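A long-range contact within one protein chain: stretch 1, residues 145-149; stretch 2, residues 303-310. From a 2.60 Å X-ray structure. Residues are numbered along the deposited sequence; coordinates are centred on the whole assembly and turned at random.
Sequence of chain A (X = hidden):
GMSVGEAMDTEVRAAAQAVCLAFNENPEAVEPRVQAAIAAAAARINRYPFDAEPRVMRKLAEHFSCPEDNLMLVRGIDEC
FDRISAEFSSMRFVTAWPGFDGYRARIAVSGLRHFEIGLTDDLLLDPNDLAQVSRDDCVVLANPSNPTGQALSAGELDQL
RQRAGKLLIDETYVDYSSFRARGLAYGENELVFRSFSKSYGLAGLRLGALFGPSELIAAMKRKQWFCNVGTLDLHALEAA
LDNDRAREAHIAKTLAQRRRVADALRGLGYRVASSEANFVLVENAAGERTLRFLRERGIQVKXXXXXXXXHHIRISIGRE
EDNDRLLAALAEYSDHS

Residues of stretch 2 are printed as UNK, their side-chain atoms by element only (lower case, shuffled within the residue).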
# COMPACT_ATOMS: atom_id res chain seq x y z
N SER A 145 -23.02 -11.00 -3.23
CA SER A 145 -23.11 -9.85 -2.33
C SER A 145 -22.73 -10.16 -0.87
O SER A 145 -23.01 -11.24 -0.35
CB SER A 145 -24.52 -9.27 -2.34
OG SER A 145 -24.64 -8.21 -1.41
N ASN A 146 -22.13 -9.17 -0.21
CA ASN A 146 -21.79 -9.18 1.21
C ASN A 146 -22.74 -8.18 1.88
O ASN A 146 -22.78 -7.05 1.41
CB ASN A 146 -20.30 -8.86 1.43
CG ASN A 146 -19.85 -8.79 2.87
OD1 ASN A 146 -20.54 -9.18 3.81
ND2 ASN A 146 -18.65 -8.28 3.09
N PRO A 147 -23.62 -8.58 2.84
CA PRO A 147 -23.68 -9.84 3.59
C PRO A 147 -24.82 -10.81 3.22
O PRO A 147 -25.05 -11.77 3.98
CB PRO A 147 -23.92 -9.32 5.01
CG PRO A 147 -24.87 -8.17 4.80
CD PRO A 147 -24.53 -7.57 3.45
N THR A 148 -25.54 -10.57 2.10
CA THR A 148 -26.72 -11.38 1.74
C THR A 148 -26.33 -12.74 1.17
O THR A 148 -27.09 -13.70 1.31
CB THR A 148 -27.62 -10.62 0.75
OG1 THR A 148 -26.93 -10.44 -0.47
CG2 THR A 148 -28.08 -9.26 1.31
N GLY A 149 -25.18 -12.81 0.54
CA GLY A 149 -24.68 -14.02 -0.10
C GLY A 149 -25.40 -14.32 -1.40
O GLY A 149 -25.25 -15.40 -1.95
N UNK A 303 -22.48 -8.56 13.25
CA UNK A 303 -23.77 -7.88 13.28
C UNK A 303 -23.98 -7.25 11.90
O UNK A 303 -23.24 -6.35 11.51
o UNK A 303 -26.06 -6.24 13.81
o UNK A 303 -25.21 -5.29 15.61
c UNK A 303 -25.12 -6.07 14.63
c UNK A 303 -23.82 -6.84 14.43
N UNK A 304 -24.97 -7.76 11.14
CA UNK A 304 -25.23 -7.29 9.77
C UNK A 304 -25.86 -5.86 9.75
O UNK A 304 -26.10 -5.33 8.66
c UNK A 304 -26.14 -8.28 9.05
N UNK A 305 -26.04 -5.25 10.93
CA UNK A 305 -26.51 -3.88 11.08
C UNK A 305 -25.52 -2.90 10.46
O UNK A 305 -25.90 -1.84 9.97
N UNK A 306 -24.23 -3.32 10.40
CA UNK A 306 -23.11 -2.61 9.80
C UNK A 306 -23.36 -2.35 8.32
O UNK A 306 -22.84 -1.37 7.78
c UNK A 306 -20.54 -2.78 9.60
n UNK A 306 -18.37 -3.48 8.91
c UNK A 306 -21.84 -3.48 9.97
o UNK A 306 -19.20 -4.43 10.74
c UNK A 306 -19.33 -3.66 9.78
N UNK A 307 -24.12 -3.25 7.67
CA UNK A 307 -24.43 -3.21 6.24
C UNK A 307 -25.88 -2.77 5.97
O UNK A 307 -26.30 -2.78 4.82
c UNK A 307 -21.67 -4.74 5.41
c UNK A 307 -24.17 -4.59 5.63
c UNK A 307 -20.35 -6.20 6.79
c UNK A 307 -21.50 -6.65 7.40
c UNK A 307 -22.84 -5.17 6.02
c UNK A 307 -22.74 -6.13 7.02
c UNK A 307 -20.42 -5.25 5.80
N UNK A 308 -26.60 -2.33 7.00
CA UNK A 308 -27.97 -1.85 6.88
C UNK A 308 -29.03 -2.91 7.12
O UNK A 308 -30.23 -2.64 7.00
N UNK A 309 -28.57 -4.14 7.44
CA UNK A 309 -29.45 -5.27 7.73
C UNK A 309 -29.47 -5.54 9.22
O UNK A 309 -28.96 -6.56 9.68
c UNK A 309 -31.07 -7.04 5.63
c UNK A 309 -29.03 -6.51 6.95
c UNK A 309 -28.82 -7.67 4.79
c UNK A 309 -29.60 -6.66 5.58
N UNK A 310 -30.09 -4.62 9.98
CA UNK A 310 -30.24 -4.74 11.42
C UNK A 310 -31.08 -5.95 11.74
O UNK A 310 -31.92 -6.36 10.92
n UNK A 310 -28.64 -0.63 11.58
c UNK A 310 -30.10 -2.26 11.68
n UNK A 310 -30.33 -1.54 10.52
c UNK A 310 -29.05 -1.71 12.34
c UNK A 310 -29.42 -0.58 10.51
c UNK A 310 -30.88 -3.48 12.01

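Position 303 has four side-chain atoms: two carbons, the second carrying two oxygens. None reaches stretch 1. One oxygen lies 3.0 Å from the backbone N of position 305 and accepts its hydrogen bond. Both terminal atoms are oxygen, which makes a carboxylate on a single methylene: Asp 303. The bond, from the N of position 305 to Asp 303 OD1, braces the start of the turn.

Position 304 has one side-chain carbon. It points toward stretch 1, and its CB lies 4.4 Å from Pro 147 CG. A lone CB means Ala 304.

Position 305 has no side-chain atoms, so it is Gly 305. An ideal CB here would meet nothing of stretch 1, but it would come within 3.0 Å of a ring carbon of position 310.

Position 306 has three carbons in a row, the third carrying one oxygen and one nitrogen. It is exposed and does not touch stretch 1. This is an amide at the end of a two-methylene chain: Gln 306.

Position 307 has one carbon followed by a ring of six carbons, with no oxygen on the ring. Its CA-to-CB bond points toward stretch 1. One ring carbon of position 307 lies 3.7 Å from Pro 147 CG, and another lies 4.2 Å from Asn 146 OD1. Both approaches to the ring are oblique. That is Phe 307, and the two carbons are CD2 and CZ.

Position 308 again has no side-chain atoms: Gly 308. Its phi of 94° suits glycine, since a CB would be jammed against the carbonyl O of Phe 307.

Position 309 has four carbons, forked at the second. One terminal carbon of position 309 lies 4.0 Å from Pro 147 CG and 3.9 Å from Thr 148 CG2. The fork gives Leu 309, and that carbon is CD1.

Position 310 has one carbon and a five-membered ring of three carbons and two nitrogens. It is exposed, and the side chain does not reach stretch 1. The imidazole identifies His 310.

The contact is small, burying 220 Å² in all, and no hydrogen bond crosses it. Pro 147, which follows a cis peptide bond, is its centre: its CA-to-CB bond points toward stretch 2, and its CG packs against Ala 304, Phe 307 and Leu 309. The 3-10 segment 304-307 and the turn after it bring these three side chains to the proline. Ala 304 O accepts hydrogen bonds from Phe 307 N and Leu 309 N, both at 3.0 Å, which holds the turn compact. On stretch 1, Gly 149 N bonds to Ser 145 O at 2.8 Å, closing the loop around Pro 147.

Stretch 2 (303-310) DAGQFGLH
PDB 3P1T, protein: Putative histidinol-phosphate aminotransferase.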